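Local structure of HTH cro/C1-type domain-containing protein (Pseudomonas aeruginosa PAO1, 7CSY) at residues I9-I14 and N72-Y77. The protein probably binds DNA as a small all-helical protein of the Cro/C1-type helix-turn-helix family. Numbering follows the deposited sequence.
Sequences IHPGEI and NLQSEY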
ATOM      1  N   ILE B   9      22.539 -13.006 -18.336  1.00 43.55           N
ATOM      2  CA  ILE B   9      22.858 -11.866 -19.165  1.00 40.97           C
ATOM      3  C   ILE B   9      22.083 -10.638 -18.672  1.00 45.55           C
ATOM      4  O   ILE B   9      20.874 -10.703 -18.423  1.00 41.49           O
ATOM      5  CB  ILE B   9      22.562 -12.194 -20.634  1.00 47.17           C
ATOM      6  CG1 ILE B   9      23.469 -11.389 -21.532  1.00 44.55           C
ATOM      7  CG2 ILE B   9      21.051 -12.143 -20.969  1.00 54.02           C
ATOM      8  CD1 ILE B   9      24.777 -12.148 -21.697  1.00 53.32           C
ATOM      9  N   HIS B  10      22.792  -9.526 -18.473  1.00 41.46           N
ATOM     10  CA  HIS B  10      22.129  -8.306 -18.047  1.00 34.94           C
ATOM     11  C   HIS B  10      21.573  -7.576 -19.263  1.00 38.80           C
ATOM     12  O   HIS B  10      22.229  -7.534 -20.303  1.00 36.23           O
ATOM     13  CB  HIS B  10      23.101  -7.404 -17.300  1.00 34.37           C
ATOM     14  CG  HIS B  10      22.466  -6.228 -16.624  1.00 38.24           C
ATOM     15  ND1 HIS B  10      22.021  -5.113 -17.311  1.00 34.77           N
ATOM     16  CD2 HIS B  10      22.232  -5.975 -15.314  1.00 35.62           C
ATOM     17  CE1 HIS B  10      21.545  -4.232 -16.455  1.00 33.49           C
ATOM     18  NE2 HIS B  10      21.666  -4.727 -15.236  1.00 34.42           N
ATOM     19  N   PRO B  11      20.371  -6.988 -19.157  1.00 38.03           N
ATOM     20  CA  PRO B  11      19.763  -6.347 -20.339  1.00 37.59           C
ATOM     21  C   PRO B  11      20.603  -5.234 -20.920  1.00 36.03           C
ATOM     22  O   PRO B  11      20.522  -4.974 -22.128  1.00 36.59           O
ATOM     23  CB  PRO B  11      18.427  -5.802 -19.807  1.00 32.52           C
ATOM     24  CG  PRO B  11      18.172  -6.540 -18.560  1.00 35.73           C
ATOM     25  CD  PRO B  11      19.522  -6.854 -17.967  1.00 35.46           C
ATOM     26  N   GLY B  12      21.369  -4.530 -20.086  1.00 35.88           N
ATOM     27  CA  GLY B  12      22.261  -3.503 -20.599  1.00 39.01           C
ATOM     28  C   GLY B  12      23.302  -4.053 -21.555  1.00 39.02           C
ATOM     29  O   GLY B  12      23.693  -3.374 -22.502  1.00 37.07           O
ATOM     30  N   GLU B  13      23.740  -5.295 -21.337  1.00 37.51           N
ATOM     31  CA  GLU B  13      24.645  -5.925 -22.286  1.00 43.76           C
ATOM     32  C   GLU B  13      24.015  -5.998 -23.670  1.00 44.03           C
ATOM     33  O   GLU B  13      24.682  -5.719 -24.678  1.00 45.58           O
ATOM     34  CB  GLU B  13      25.048  -7.320 -21.803  1.00 41.97           C
ATOM     35  CG  GLU B  13      25.994  -7.995 -22.779  1.00 49.27           C
ATOM     36  CD  GLU B  13      26.482  -9.362 -22.321  1.00 56.93           C
ATOM     37  OE1 GLU B  13      26.670  -9.571 -21.098  1.00 53.82           O
ATOM     38  OE2 GLU B  13      26.681 -10.232 -23.207  1.00 58.53           O
ATOM     39  N   ILE B  14      22.732  -6.370 -23.740  1.00 38.93           N
ATOM     40  CA  ILE B  14      22.040  -6.417 -25.027  1.00 38.28           C
ATOM     41  C   ILE B  14      21.840  -5.014 -25.558  1.00 40.34           C
ATOM     42  O   ILE B  14      21.926  -4.772 -26.767  1.00 43.50           O
ATOM     43  CB  ILE B  14      20.692  -7.157 -24.900  1.00 38.69           C
ATOM     44  CG1 ILE B  14      20.906  -8.621 -24.518  1.00 40.96           C
ATOM     45  CG2 ILE B  14      19.904  -7.062 -26.206  1.00 37.62           C
ATOM     46  CD1 ILE B  14      21.800  -9.352 -25.494  1.00 40.70           C
ATOM     47  N   ASN B  72      11.246  -9.102 -20.522  1.00 32.72           N
ATOM     48  CA  ASN B  72      11.583 -10.515 -20.404  1.00 35.62           C
ATOM     49  C   ASN B  72      13.053 -10.690 -20.079  1.00 36.35           C
ATOM     50  O   ASN B  72      13.415 -11.539 -19.254  1.00 39.85           O
ATOM     51  CB  ASN B  72      11.229 -11.266 -21.688  1.00 37.69           C
ATOM     52  CG  ASN B  72       9.727 -11.534 -21.823  1.00 38.41           C
ATOM     53  OD1 ASN B  72       8.977 -11.546 -20.832  1.00 38.76           O
ATOM     54  ND2 ASN B  72       9.286 -11.744 -23.058  1.00 40.83           N
ATOM     55  N   LEU B  73      13.914  -9.882 -20.701  1.00 35.11           N
ATOM     56  CA  LEU B  73      15.335  -9.912 -20.362  1.00 35.48           C
ATOM     57  C   LEU B  73      15.544  -9.536 -18.901  1.00 35.71           C
ATOM     58  O   LEU B  73      16.280 -10.213 -18.174  1.00 36.16           O
ATOM     59  CB  LEU B  73      16.114  -8.964 -21.272  1.00 35.09           C
ATOM     60  CG  LEU B  73      16.432  -9.413 -22.690  1.00 39.75           C
ATOM     61  CD1 LEU B  73      17.354  -8.383 -23.313  1.00 38.71           C
ATOM     62  CD2 LEU B  73      17.091 -10.794 -22.687  1.00 37.83           C
ATOM     63  N   GLN B  74      14.875  -8.466 -18.446  1.00 33.35           N
ATOM     64  CA  GLN B  74      15.034  -8.040 -17.061  1.00 32.09           C
ATOM     65  C   GLN B  74      14.543  -9.099 -16.082  1.00 33.94           C
ATOM     66  O   GLN B  74      15.201  -9.365 -15.073  1.00 35.41           O
ATOM     67  CB  GLN B  74      14.299  -6.726 -16.804  1.00 31.79           C
ATOM     68  CG  GLN B  74      14.465  -6.260 -15.355  1.00 29.91           C
ATOM     69  CD  GLN B  74      15.940  -6.011 -15.030  1.00 35.68           C
ATOM     70  OE1 GLN B  74      16.641  -5.339 -15.785  1.00 29.20           O
ATOM     71  NE2 GLN B  74      16.415  -6.571 -13.922  1.00 34.48           N
ATOM     72  N   SER B  75      13.375  -9.698 -16.330  1.00 32.17           N
ATOM     73  CA  SER B  75      12.844 -10.593 -15.308  1.00 37.09           C
ATOM     74  C   SER B  75      13.671 -11.867 -15.226  1.00 35.54           C
ATOM     75  O   SER B  75      13.988 -12.327 -14.126  1.00 39.54           O
ATOM     76  CB  SER B  75      11.353 -10.889 -15.547  1.00 33.74           C
ATOM     77  OG  SER B  75      11.162 -11.692 -16.687  1.00 40.71           O
ATOM     78  N   GLU B  76      14.061 -12.430 -16.372  1.00 35.95           N
ATOM     79  CA  GLU B  76      14.990 -13.562 -16.364  1.00 38.75           C
ATOM     80  C   GLU B  76      16.289 -13.214 -15.637  1.00 35.49           C
ATOM     81  O   GLU B  76      16.777 -13.993 -14.804  1.00 32.78           O
ATOM     82  CB  GLU B  76      15.282 -14.015 -17.794  1.00 38.77           C
ATOM     83  CG  GLU B  76      14.042 -14.518 -18.544  1.00 40.60           C
ATOM     84  CD  GLU B  76      14.257 -14.597 -20.060  1.00 49.95           C
ATOM     85  OE1 GLU B  76      15.358 -14.228 -20.549  1.00 43.18           O
ATOM     86  OE2 GLU B  76      13.306 -15.014 -20.762  1.00 55.24           O
ATOM     87  N   TYR B  77      16.842 -12.030 -15.902  1.00 35.23           N
ATOM     88  CA  TYR B  77      18.054 -11.632 -15.192  1.00 35.06           C
ATOM     89  C   TYR B  77      17.801 -11.485 -13.694  1.00 38.86           C
ATOM     90  O   TYR B  77      18.607 -11.954 -12.882  1.00 37.95           O
ATOM     91  CB  TYR B  77      18.629 -10.343 -15.766  1.00 33.75           C
ATOM     92  CG  TYR B  77      19.861  -9.919 -15.012  1.00 36.90           C
ATOM     93  CD1 TYR B  77      21.104 -10.468 -15.307  1.00 39.36           C
ATOM     94  CD2 TYR B  77      19.780  -9.000 -13.988  1.00 33.45           C
ATOM     95  CE1 TYR B  77      22.222 -10.100 -14.596  1.00 38.04           C
ATOM     96  CE2 TYR B  77      20.885  -8.622 -13.282  1.00 37.72           C
ATOM     97  CZ  TYR B  77      22.104  -9.176 -13.584  1.00 39.13           C
ATOM     98  OH  TYR B  77      23.198  -8.779 -12.863  1.00 47.56           O
TER
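His10 and Pro11, at the start of the first helix (11-23) of this Cro/C1-type helix-turn-helix fold, make an aromatic and apolar packing contact with Leu73, Gln74 and Tyr77 on the long C-terminal helix 67-93. The contact lies near the centre of the chain and joins the first and last helices of the five-helix protein. Leu73 and Tyr77, one turn apart, present side chains on the same flank of their helix. Leucine gives a branched aliphatic chain whose CB meets Pro11 and whose CD1 meets Ile14, while tyrosine gives a flat ring whose face receives His10. Tyr77, with CG anti to the backbone N (chi1 179°), lays this ring beside the N-terminal turn. The edge of the His10 imidazole meets the phenol face in a T-shaped stack, centroids 4.8 Å apart and planes at 66°. CB of the same histidine adds a CH-pi contact over the ring. Ile9 O lies obliquely to the ring, 3.1 Å from Tyr77 CD1, while Pro8 also touches this tyrosine.

Proline suits the first turn because no helical bond is asked of its nitrogen, and its compact ring lies against the helix surface at Leu73 and Gln74. Its CG lies 4.2 Å from Leu73 CB and 3.4 Å from Gln74 OE1. The bend of the Gln74 chain at chi2 brings that oxygen round to Pro11; it accepts from Ile51 N, and NE2 bonds to Ser78 OG, so both ends of the amide are held. One turn further along helix 11-23, Ile14 crosses Leu73 at about a right angle, its CG1 3.8 Å from Leu73 CD1.

His10 is also the N-cap of helix 11-23. Two separate roles fall to different atoms of its ring: CD2 approaches the tyrosine, whereas ND1 accepts a hydrogen bond from Gly12 N, nearly in the imidazole plane, at 2.9 Å and 157°.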